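Local coordinates for G-protein interacting protein 1 (Dictyostelium discoideum, PDB 5Z1N) that probably binds heterotrimeric G protein through its beta-gamma subunits, this C-terminal TNFAIP8-like helical domain enclosing a phospholipid, at residues A[20-25]-A[33-38]; A[78-83]-A[150-155]; A[108-113]-A[120-125]. All coordinates share one frame; numbering follows the deposited sequence.

Contact 1 of 3, residues A[20-25]-A[33-38]; sequences SVKKII and KANEME
K22 reaches across from helix 12-28 to E38 and N35 on helix 31-53, and its one amine serves both. CG stands anti to the backbone N (chi1 -179°), and the chain beyond it is extended, which carries NZ out to the neighbouring helix. On the way K22 CG passes A34 CB at 4.0 Å, and the extended chain then crosses the E38 and N35 side chains obliquely. At its end K22 NZ makes a salt bridge to E38 OE1 at 2.7 Å, approaching from above the carboxylate plane, 48° out of it. K22 NZ also donates to N35 OD1 at 3.0 Å, much nearer the plane of the amide. N35 starts out away from helix 12-28, but its OD1 end comes back to the lysine. A water bound to E38 OE2 accepts a further, weak bond from K22 NZ, while K7 pairs with E38 OE2; with two cations at hand, the buried carboxylate is likely to stay ionised.

One turn further along helix 12-28 the chemistry becomes apolar. I25 splits its branches: CG2 rests 3.7 Å from A34 CA, where the small alanine lets the backbones come close, and CD1 meets M37 CB at 3.7 Å, the two side chains crossing at about a right angle. F131, L132 and F137 of the helices beyond also pack on I25. The axes of the segments 20-25 and 33-38 come within 8.8 Å and run nearly antiparallel, at 153°. This is a helical hairpin with a polar outer flank and an apolar inner one, in the all-helical TNFAIP8-like fold whose lipid pocket V21 helps to line.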
loop_
_atom_site.group_PDB
_atom_site.type_symbol
_atom_site.label_atom_id
_atom_site.label_comp_id
_atom_site.label_asym_id
_atom_site.label_seq_id
_atom_site.Cartn_x
_atom_site.Cartn_y
_atom_site.Cartn_z
ATOM N N SER A 20 -7.517 -6.070 -5.339
ATOM C CA SER A 20 -8.433 -5.527 -4.337
ATOM C C SER A 20 -8.227 -4.023 -4.160
ATOM O O SER A 20 -9.193 -3.237 -4.171
ATOM C CB SER A 20 -8.248 -6.266 -3.011
ATOM O OG SER A 20 -8.587 -7.634 -3.149
ATOM N N VAL A 21 -6.965 -3.605 -4.012
ATOM C CA VAL A 21 -6.663 -2.178 -3.913
ATOM C C VAL A 21 -7.217 -1.428 -5.121
ATOM O O VAL A 21 -7.853 -0.376 -4.985
ATOM C CB VAL A 21 -5.146 -1.960 -3.770
ATOM C CG1 VAL A 21 -4.824 -0.481 -3.834
ATOM C CG2 VAL A 21 -4.653 -2.552 -2.471
ATOM N N LYS A 22 -6.994 -1.970 -6.322
ATOM C CA LYS A 22 -7.407 -1.278 -7.540
ATOM C C LYS A 22 -8.916 -1.114 -7.602
ATOM O O LYS A 22 -9.413 -0.061 -8.020
ATOM C CB LYS A 22 -6.909 -2.023 -8.776
ATOM C CG LYS A 22 -7.286 -1.329 -10.082
ATOM C CD LYS A 22 -6.799 -2.086 -11.306
ATOM C CE LYS A 22 -7.064 -1.282 -12.569
ATOM N NZ LYS A 22 -6.628 -1.973 -13.815
ATOM N N LYS A 23 -9.668 -2.143 -7.202
ATOM C CA LYS A 23 -11.123 -2.005 -7.217
ATOM C C LYS A 23 -11.574 -0.917 -6.251
ATOM O O LYS A 23 -12.445 -0.096 -6.585
ATOM C CB LYS A 23 -11.792 -3.337 -6.877
ATOM C CG LYS A 23 -13.315 -3.277 -6.912
ATOM C CD LYS A 23 -13.940 -4.661 -7.033
ATOM C CE LYS A 23 -13.617 -5.536 -5.827
ATOM N NZ LYS A 23 -14.115 -6.936 -6.003
ATOM N N ILE A 24 -10.973 -0.875 -5.057
ATOM C CA ILE A 24 -11.345 0.170 -4.103
ATOM C C ILE A 24 -11.022 1.556 -4.663
ATOM O O ILE A 24 -11.831 2.493 -4.556
ATOM C CB ILE A 24 -10.658 -0.087 -2.752
ATOM C CG1 ILE A 24 -11.321 -1.284 -2.062
ATOM C CG2 ILE A 24 -10.727 1.146 -1.871
ATOM C CD1 ILE A 24 -10.544 -1.845 -0.885
ATOM N N ILE A 25 -9.851 1.702 -5.290
ATOM C CA ILE A 25 -9.478 2.989 -5.877
ATOM C C ILE A 25 -10.471 3.389 -6.959
ATOM O O ILE A 25 -10.883 4.554 -7.040
ATOM C CB ILE A 25 -8.042 2.941 -6.428
ATOM C CG1 ILE A 25 -7.036 2.715 -5.303
ATOM C CG2 ILE A 25 -7.711 4.236 -7.165
ATOM C CD1 ILE A 25 -5.612 2.646 -5.792
ATOM N N LYS A 33 -7.172 7.026 -12.498
ATOM C CA LYS A 33 -6.347 6.986 -11.296
ATOM C C LYS A 33 -6.092 5.550 -10.852
ATOM O O LYS A 33 -5.000 5.225 -10.375
ATOM C CB LYS A 33 -7.017 7.796 -10.183
ATOM C CG LYS A 33 -6.285 7.772 -8.843
ATOM C CD LYS A 33 -4.894 8.395 -8.942
ATOM C CE LYS A 33 -4.944 9.840 -9.434
ATOM N NZ LYS A 33 -3.595 10.489 -9.410
ATOM N N ALA A 34 -7.083 4.670 -11.010
ATOM C CA ALA A 34 -6.891 3.278 -10.611
ATOM C C ALA A 34 -5.859 2.586 -11.492
ATOM O O ALA A 34 -5.020 1.821 -10.995
ATOM C CB ALA A 34 -8.221 2.529 -10.656
ATOM N N ASN A 35 -5.909 2.836 -12.802
ATOM C CA ASN A 35 -4.930 2.252 -13.710
ATOM C C ASN A 35 -3.538 2.804 -13.433
ATOM O O ASN A 35 -2.554 2.049 -13.400
ATOM C CB ASN A 35 -5.339 2.515 -15.163
ATOM C CG ASN A 35 -6.608 1.776 -15.558
ATOM O OD1 ASN A 35 -6.959 0.760 -14.961
ATOM N ND2 ASN A 35 -7.299 2.284 -16.571
ATOM N N GLU A 36 -3.443 4.117 -13.208
ATOM C CA GLU A 36 -2.154 4.724 -12.895
ATOM C C GLU A 36 -1.575 4.157 -11.606
ATOM O O GLU A 36 -0.383 3.840 -11.539
ATOM C CB GLU A 36 -2.295 6.245 -12.787
ATOM C CG GLU A 36 -0.984 6.960 -12.462
ATOM C CD GLU A 36 -1.190 8.319 -11.815
ATOM O OE1 GLU A 36 -2.324 8.621 -11.390
ATOM O OE2 GLU A 36 -0.210 9.087 -11.727
ATOM N N MET A 37 -2.405 4.025 -10.570
ATOM C CA MET A 37 -1.918 3.518 -9.294
ATOM C C MET A 37 -1.524 2.051 -9.394
ATOM O O MET A 37 -0.545 1.630 -8.772
ATOM C CB MET A 37 -2.973 3.725 -8.209
ATOM C CG MET A 37 -3.163 5.186 -7.819
ATOM S SD MET A 37 -1.732 5.851 -6.955
ATOM C CE MET A 37 -1.619 7.489 -7.666
ATOM N N GLU A 38 -2.268 1.254 -10.167
ATOM C CA GLU A 38 -1.886 -0.143 -10.358
ATOM C C GLU A 38 -0.525 -0.242 -11.035
ATOM O O GLU A 38 0.365 -0.977 -10.577
ATOM C CB GLU A 38 -2.950 -0.881 -11.175
ATOM C CG GLU A 38 -2.596 -2.332 -11.486
ATOM C CD GLU A 38 -3.500 -2.955 -12.541
ATOM O OE1 GLU A 38 -3.925 -2.239 -13.472
ATOM O OE2 GLU A 38 -3.792 -4.165 -12.436
HETATM O O HOH W 1 -5.253 -4.989 -14.549
#

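Contact 2 of 3, residues A[78-83]-A[150-155]; sequences RAFRYY and DLFLLI. With PEF (di-palmitoyl-3-sn-phosphatidylethanolamine), chain B.
F80 lays one ring face against I155, whose CB stands 3.9 Å above the ring plane, offset toward the rim. Here, in the all-helical TNFAIP8-like fold, the end of helix 59-81 meets the first turn of helix 151-158, a pairing of elements far apart in sequence. F80 starts toward that turn, and chi1 of -174° sets its CG anti to the backbone N. L151 CD2 lies at the ring's edge, 3.7 Å from F80 CD1, and F80 CZ comes within 3.5 Å of F152 CA. The F152 ring in turn receives F80 CE2 at its own edge. An alanine in place of F80 would probably open a gap between the two helices, leaving F152 without its ring partner, L151 with Y83 alone of the two rings, and I155 with CB alone to touch.

L151 has a partner on each branch: CD1 lies 4.0 Å from the terminal palmitoyl carbon C25 of the phosphatidylethanolamine, so this outer packing backs directly onto the lipid pocket. A water also joins the two segments, donating to Y83 OH and accepting from L151 N. The Y83 ring takes L151 CD2 as a CH-pi contact, the methyl 3.8 Å from the ring centroid and 13° off its normal.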
loop_
_atom_site.group_PDB
_atom_site.type_symbol
_atom_site.label_atom_id
_atom_site.label_comp_id
_atom_site.label_asym_id
_atom_site.label_seq_id
_atom_site.Cartn_x
_atom_site.Cartn_y
_atom_site.Cartn_z
ATOM N N ARG A 78 -6.939 -2.594 12.752
ATOM C CA ARG A 78 -7.651 -2.095 13.923
ATOM C C ARG A 78 -8.887 -1.322 13.497
ATOM O O ARG A 78 -9.997 -1.581 13.981
ATOM C CB ARG A 78 -6.731 -1.213 14.769
ATOM C CG ARG A 78 -5.551 -1.948 15.380
ATOM C CD ARG A 78 -4.784 -1.040 16.319
ATOM N NE ARG A 78 -3.636 -1.709 16.925
ATOM C CZ ARG A 78 -2.709 -1.085 17.642
ATOM N NH1 ARG A 78 -2.794 0.224 17.842
ATOM N NH2 ARG A 78 -1.696 -1.769 18.158
ATOM N N ALA A 79 -8.722 -0.406 12.536
ATOM C CA ALA A 79 -9.864 0.387 12.116
ATOM C C ALA A 79 -10.898 -0.489 11.433
ATOM O O ALA A 79 -12.105 -0.264 11.588
ATOM C CB ALA A 79 -9.417 1.517 11.193
ATOM N N PHE A 80 -10.445 -1.517 10.714
ATOM C CA PHE A 80 -11.404 -2.370 10.042
ATOM C C PHE A 80 -12.252 -3.147 11.035
ATOM O O PHE A 80 -13.347 -3.590 10.674
ATOM C CB PHE A 80 -10.707 -3.331 9.084
ATOM C CG PHE A 80 -11.663 -4.140 8.258
ATOM C CD1 PHE A 80 -12.430 -3.533 7.278
ATOM C CD2 PHE A 80 -11.818 -5.500 8.480
ATOM C CE1 PHE A 80 -13.327 -4.270 6.524
ATOM C CE2 PHE A 80 -12.711 -6.242 7.726
ATOM C CZ PHE A 80 -13.466 -5.627 6.749
ATOM N N ARG A 81 -11.789 -3.296 12.282
ATOM C CA ARG A 81 -12.638 -3.946 13.278
ATOM C C ARG A 81 -13.931 -3.167 13.482
ATOM O O ARG A 81 -14.965 -3.755 13.824
ATOM C CB ARG A 81 -11.879 -4.105 14.599
ATOM C CG ARG A 81 -12.695 -4.736 15.732
ATOM C CD ARG A 81 -13.273 -3.668 16.649
ATOM N NE ARG A 81 -14.042 -4.214 17.764
ATOM C CZ ARG A 81 -15.344 -4.474 17.711
ATOM N NH1 ARG A 81 -15.966 -4.963 18.775
ATOM N NH2 ARG A 81 -16.022 -4.255 16.594
ATOM N N TYR A 82 -13.902 -1.855 13.252
ATOM C CA TYR A 82 -15.072 -1.006 13.421
ATOM C C TYR A 82 -15.739 -0.652 12.101
ATOM O O TYR A 82 -16.698 0.126 12.098
ATOM C CB TYR A 82 -14.690 0.274 14.173
ATOM C CG TYR A 82 -14.013 -0.001 15.494
ATOM C CD1 TYR A 82 -14.757 -0.313 16.626
ATOM C CD2 TYR A 82 -12.627 0.024 15.605
ATOM C CE1 TYR A 82 -14.137 -0.576 17.841
ATOM C CE2 TYR A 82 -12.000 -0.236 16.810
ATOM C CZ TYR A 82 -12.758 -0.537 17.923
ATOM O OH TYR A 82 -12.128 -0.802 19.117
ATOM N N TYR A 83 -15.265 -1.202 10.987
ATOM C CA TYR A 83 -15.890 -0.925 9.700
ATOM C C TYR A 83 -17.311 -1.468 9.689
ATOM O O TYR A 83 -17.530 -2.667 9.886
ATOM C CB TYR A 83 -15.073 -1.537 8.564
ATOM C CG TYR A 83 -15.693 -1.340 7.195
ATOM C CD1 TYR A 83 -15.686 -0.096 6.581
ATOM C CD2 TYR A 83 -16.290 -2.399 6.520
ATOM C CE1 TYR A 83 -16.256 0.090 5.327
ATOM C CE2 TYR A 83 -16.860 -2.224 5.267
ATOM C CZ TYR A 83 -16.841 -0.979 4.678
ATOM O OH TYR A 83 -17.405 -0.807 3.437
ATOM N N ASP A 150 -15.590 -4.860 -1.168
ATOM C CA ASP A 150 -14.644 -5.894 -0.746
ATOM C C ASP A 150 -13.398 -5.312 -0.080
ATOM O O ASP A 150 -12.281 -5.795 -0.280
ATOM C CB ASP A 150 -14.266 -6.797 -1.921
ATOM C CG ASP A 150 -15.413 -7.706 -2.346
ATOM O OD1 ASP A 150 -16.225 -8.081 -1.476
ATOM O OD2 ASP A 150 -15.506 -8.044 -3.544
ATOM N N LEU A 151 -13.590 -4.274 0.737
ATOM C CA LEU A 151 -12.547 -3.892 1.682
ATOM C C LEU A 151 -12.152 -5.075 2.560
ATOM O O LEU A 151 -10.986 -5.197 2.964
ATOM C CB LEU A 151 -13.029 -2.723 2.542
ATOM C CG LEU A 151 -12.067 -2.169 3.593
ATOM C CD1 LEU A 151 -10.818 -1.578 2.936
ATOM C CD2 LEU A 151 -12.780 -1.135 4.442
ATOM N N PHE A 152 -13.108 -5.971 2.840
ATOM C CA PHE A 152 -12.824 -7.144 3.663
ATOM C C PHE A 152 -11.726 -8.006 3.057
ATOM O O PHE A 152 -10.860 -8.509 3.779
ATOM C CB PHE A 152 -14.091 -7.979 3.862
ATOM C CG PHE A 152 -13.824 -9.349 4.431
ATOM C CD1 PHE A 152 -13.562 -9.513 5.782
ATOM C CD2 PHE A 152 -13.810 -10.469 3.610
ATOM C CE1 PHE A 152 -13.303 -10.767 6.309
ATOM C CE2 PHE A 152 -13.550 -11.725 4.130
ATOM C CZ PHE A 152 -13.293 -11.874 5.481
ATOM N N LEU A 153 -11.755 -8.209 1.738
ATOM C CA LEU A 153 -10.733 -9.038 1.104
ATOM C C LEU A 153 -9.351 -8.421 1.261
ATOM O O LEU A 153 -8.372 -9.121 1.556
ATOM C CB LEU A 153 -11.069 -9.242 -0.373
ATOM C CG LEU A 153 -12.403 -9.935 -0.650
ATOM C CD1 LEU A 153 -12.573 -10.198 -2.134
ATOM C CD2 LEU A 153 -12.504 -11.232 0.136
ATOM N N LEU A 154 -9.255 -7.102 1.084
ATOM C CA LEU A 154 -7.968 -6.429 1.194
ATOM C C LEU A 154 -7.440 -6.476 2.621
ATOM O O LEU A 154 -6.297 -6.885 2.855
ATOM C CB LEU A 154 -8.089 -4.982 0.716
ATOM C CG LEU A 154 -6.829 -4.150 0.962
ATOM C CD1 LEU A 154 -5.642 -4.746 0.215
ATOM C CD2 LEU A 154 -7.055 -2.699 0.570
ATOM N N ILE A 155 -8.257 -6.058 3.592
ATOM C CA ILE A 155 -7.771 -6.014 4.968
ATOM C C ILE A 155 -7.492 -7.418 5.482
ATOM O O ILE A 155 -6.486 -7.658 6.159
ATOM C CB ILE A 155 -8.769 -5.273 5.874
ATOM C CG1 ILE A 155 -9.017 -3.856 5.350
ATOM C CG2 ILE A 155 -8.249 -5.243 7.305
ATOM C CD1 ILE A 155 -7.749 -3.045 5.147
HETATM C C2 PEF B . 5.128 -10.740 -3.186
HETATM C C1 PEF B . 6.556 -10.981 -2.714
HETATM N N PEF B . 8.435 -14.486 1.693
HETATM C C3 PEF B . 4.188 -11.833 -2.705
HETATM C C4 PEF B . 8.877 -12.630 0.204
HETATM C C5 PEF B . 9.456 -13.552 1.268
HETATM C C10 PEF B . 3.901 -8.724 -3.550
HETATM C C11 PEF B . 3.588 -7.288 -3.211
HETATM C C12 PEF B . 2.091 -7.001 -3.261
HETATM C C13 PEF B . 1.849 -5.649 -2.599
HETATM C C14 PEF B . 0.411 -5.157 -2.718
HETATM C C15 PEF B . 0.203 -4.005 -1.737
HETATM C C16 PEF B . -1.175 -3.373 -1.874
HETATM C C17 PEF B . -1.517 -2.513 -0.661
HETATM C C18 PEF B . -0.362 -1.603 -0.256
HETATM C C19 PEF B . -0.866 -0.246 0.225
HETATM C C20 PEF B . -1.960 -0.375 1.281
HETATM C C21 PEF B . -3.168 0.475 0.905
HETATM C C22 PEF B . -4.325 0.263 1.874
HETATM C C23 PEF B . -5.632 0.793 1.294
HETATM C C24 PEF B . -6.759 0.693 2.314
HETATM C C25 PEF B . -8.093 1.050 1.698
HETATM C C30 PEF B . 2.698 -10.957 -0.934
HETATM C C31 PEF B . 2.382 -10.719 0.522
HETATM C C32 PEF B . 2.648 -9.262 0.880
HETATM C C33 PEF B . 4.140 -8.954 0.890
HETATM C C34 PEF B . 4.389 -7.484 0.575
HETATM C C35 PEF B . 5.854 -7.114 0.781
HETATM C C36 PEF B . 6.240 -5.898 -0.054
HETATM C C37 PEF B . 7.513 -5.233 0.461
HETATM C C38 PEF B . 7.981 -4.142 -0.498
HETATM C C39 PEF B . 8.187 -2.814 0.224
HETATM C C40 PEF B . 8.695 -1.725 -0.717
HETATM C C41 PEF B . 7.721 -1.451 -1.858
HETATM C C42 PEF B . 6.382 -0.917 -1.356
HETATM C C43 PEF B . 5.509 -0.471 -2.523
HETATM C C44 PEF B . 4.151 0.030 -2.049
HETATM C C45 PEF B . 3.391 0.674 -3.189
HETATM O O4 PEF B . 3.508 -9.236 -4.583
HETATM O O5 PEF B . 1.931 -10.588 -1.810
HETATM O O2 PEF B . 4.692 -9.510 -2.622
HETATM O O3 PEF B . 3.935 -11.609 -1.321
HETATM O O1P PEF B . 8.549 -14.119 -3.199
HETATM O O2P PEF B . 9.240 -11.740 -2.312
HETATM O O3P PEF B . 6.798 -12.374 -2.573
HETATM O O4P PEF B . 8.196 -13.393 -0.790
HETATM P P PEF B . 8.294 -12.914 -2.317
HETATM O O HOH W 2 -16.477 -2.818 1.195
#

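Contact 3 of 3, residues A[108-113]-A[120-125]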
loop_
_atom_site.group_PDB
_atom_site.type_symbol
_atom_site.label_atom_id
_atom_site.label_comp_id
_atom_site.label_asym_id
_atom_site.label_seq_id
_atom_site.Cartn_x
_atom_site.Cartn_y
_atom_site.Cartn_z
ATOM N N GLU A 108 10.959 6.010 3.546
ATOM C CA GLU A 108 12.030 5.031 3.501
ATOM C C GLU A 108 12.123 4.403 2.123
ATOM O O GLU A 108 13.234 4.171 1.626
ATOM C CB GLU A 108 11.841 3.986 4.594
ATOM C CG GLU A 108 12.088 4.549 5.986
ATOM C CD GLU A 108 13.371 5.365 6.069
ATOM O OE1 GLU A 108 14.408 4.921 5.531
ATOM O OE2 GLU A 108 13.340 6.462 6.670
ATOM N N THR A 109 10.984 4.206 1.455
ATOM C CA THR A 109 11.056 3.692 0.097
ATOM C C THR A 109 11.809 4.673 -0.789
ATOM O O THR A 109 12.674 4.269 -1.577
ATOM C CB THR A 109 9.657 3.407 -0.448
ATOM O OG1 THR A 109 9.022 2.423 0.376
ATOM C CG2 THR A 109 9.738 2.864 -1.873
ATOM N N VAL A 110 11.552 5.974 -0.612
ATOM C CA VAL A 110 12.298 6.972 -1.369
ATOM C C VAL A 110 13.785 6.799 -1.104
ATOM O O VAL A 110 14.597 6.680 -2.035
ATOM C CB VAL A 110 11.816 8.390 -1.012
ATOM C CG1 VAL A 110 12.844 9.429 -1.438
ATOM C CG2 VAL A 110 10.470 8.673 -1.675
ATOM N N THR A 111 14.150 6.689 0.175
ATOM C CA THR A 111 15.557 6.535 0.512
ATOM C C THR A 111 16.112 5.262 -0.104
ATOM O O THR A 111 17.245 5.243 -0.600
ATOM C CB THR A 111 15.730 6.536 2.030
ATOM O OG1 THR A 111 15.348 7.818 2.546
ATOM C CG2 THR A 111 17.180 6.246 2.408
ATOM N N LEU A 112 15.298 4.208 -0.146
ATOM C CA LEU A 112 15.774 2.947 -0.692
ATOM C C LEU A 112 16.062 3.063 -2.180
ATOM O O LEU A 112 17.006 2.444 -2.684
ATOM C CB LEU A 112 14.749 1.845 -0.434
ATOM C CG LEU A 112 15.273 0.413 -0.454
ATOM C CD1 LEU A 112 16.318 0.216 0.628
ATOM C CD2 LEU A 112 14.124 -0.566 -0.281
ATOM N N LEU A 113 15.273 3.856 -2.905
ATOM C CA LEU A 113 15.312 3.794 -4.358
ATOM C C LEU A 113 15.987 5.000 -4.987
ATOM O O LEU A 113 16.106 5.056 -6.218
ATOM C CB LEU A 113 13.896 3.621 -4.918
ATOM C CG LEU A 113 13.325 2.224 -4.657
ATOM C CD1 LEU A 113 11.880 2.119 -5.116
ATOM C CD2 LEU A 113 14.188 1.151 -5.318
ATOM N N HIS A 120 11.971 11.880 -11.438
ATOM C CA HIS A 120 10.558 11.760 -11.781
ATOM C C HIS A 120 9.936 10.516 -11.154
ATOM O O HIS A 120 8.781 10.546 -10.712
ATOM C CB HIS A 120 10.383 11.739 -13.300
ATOM C CG HIS A 120 8.956 11.633 -13.737
ATOM N ND1 HIS A 120 8.308 10.424 -13.877
ATOM C CD2 HIS A 120 8.047 12.585 -14.055
ATOM C CE1 HIS A 120 7.064 10.635 -14.267
ATOM N NE2 HIS A 120 6.880 11.938 -14.385
ATOM N N ASN A 121 10.686 9.415 -11.095
ATOM C CA ASN A 121 10.157 8.195 -10.497
ATOM C C ASN A 121 10.195 8.224 -8.974
ATOM O O ASN A 121 9.395 7.531 -8.327
ATOM C CB ASN A 121 10.918 6.983 -11.033
ATOM C CG ASN A 121 10.458 6.584 -12.424
ATOM O OD1 ASN A 121 9.288 6.746 -12.764
ATOM N ND2 ASN A 121 11.376 6.069 -13.235
ATOM N N ILE A 122 11.099 9.008 -8.383
ATOM C CA ILE A 122 11.011 9.279 -6.951
ATOM C C ILE A 122 9.726 10.044 -6.646
ATOM O O ILE A 122 8.996 9.721 -5.694
ATOM C CB ILE A 122 12.261 10.041 -6.475
ATOM C CG1 ILE A 122 13.519 9.192 -6.680
ATOM C CG2 ILE A 122 12.117 10.470 -5.020
ATOM C CD1 ILE A 122 13.605 7.975 -5.764
ATOM N N GLN A 123 9.423 11.063 -7.459
ATOM C CA GLN A 123 8.146 11.756 -7.325
ATOM C C GLN A 123 6.985 10.791 -7.520
ATOM O O GLN A 123 5.940 10.928 -6.876
ATOM C CB GLN A 123 8.050 12.906 -8.327
ATOM C CG GLN A 123 6.736 13.686 -8.241
ATOM C CD GLN A 123 6.576 14.718 -9.351
ATOM O OE1 GLN A 123 6.614 14.389 -10.539
ATOM N NE2 GLN A 123 6.388 15.975 -8.963
ATOM N N LEU A 124 7.149 9.812 -8.412
ATOM C CA LEU A 124 6.125 8.785 -8.571
ATOM C C LEU A 124 5.914 8.018 -7.270
ATOM O O LEU A 124 4.770 7.756 -6.874
ATOM C CB LEU A 124 6.510 7.838 -9.709
ATOM C CG LEU A 124 5.555 6.709 -10.106
ATOM C CD1 LEU A 124 5.623 6.483 -11.609
ATOM C CD2 LEU A 124 5.872 5.414 -9.361
ATOM N N ILE A 125 7.004 7.649 -6.591
ATOM C CA ILE A 125 6.875 7.011 -5.282
ATOM C C ILE A 125 6.068 7.896 -4.342
ATOM O O ILE A 125 5.125 7.438 -3.679
ATOM C CB ILE A 125 8.260 6.699 -4.690
ATOM C CG1 ILE A 125 9.012 5.702 -5.566
ATOM C CG2 ILE A 125 8.117 6.160 -3.270
ATOM C CD1 ILE A 125 10.442 5.518 -5.145
#
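Chi1 of -63° in both I122 and I125 sets each CG2 anti to the backbone N and each CG1 anti to the carbonyl carbon. The two helices form an antiparallel hairpin of the TNFAIP8-like fold, the axes of the segments 108-113 and 120-125 coming within 9.8 Å at an angle of 157°. V110, with CG1 anti to its backbone N (chi1 162°), divides its methyls between the two isoleucines. V110 CG1 meets I122 CG2 at 3.8 Å, the side chains crossing at about a right angle, and V110 CG2 touches I125 CG2, also at 3.8 Å. The other branch of I122 ends with CD1 3.9 Å from L113 O.

I125 points inward and touches three residues of the other helix. I125 CG2 also reaches T109 CG2 at 3.9 Å, a contact of the methyl, while OG1 is hydrogen-bonded to A105 O in its own helix. F117, from the connection between the helices, packs on I122 and I125, and V48 of helix 31-53 on L113. T109 lies close to the bound phosphatidylethanolamine, placing the inner side of this hairpin beside the lipid. At the last turn of helix 92-113, L113 CD1 meets I125 CD1 at 3.7 Å.

Contacts 1 and 3 follow the same principle, two consecutive helices folded back antiparallel, but differ in chemistry. Contact 1, partly buried, sets a charged cluster beside its apolar seam, whereas contact 3 is buried and joined almost wholly by aliphatic side chains, with no hydrogen bond across it. Contact 2 instead unites helices distant in sequence through aromatic rings and a water, and is more open to solvent; contact 3 is nested in the chain loop it closes, on the opposite side of the molecule's centre, with centres about 28 Å apart. Contacts 1 and 2 touch directly, K23 pairing with D150 while V21 packs on L154 and I24 on L151 and L154. All three border the lipid.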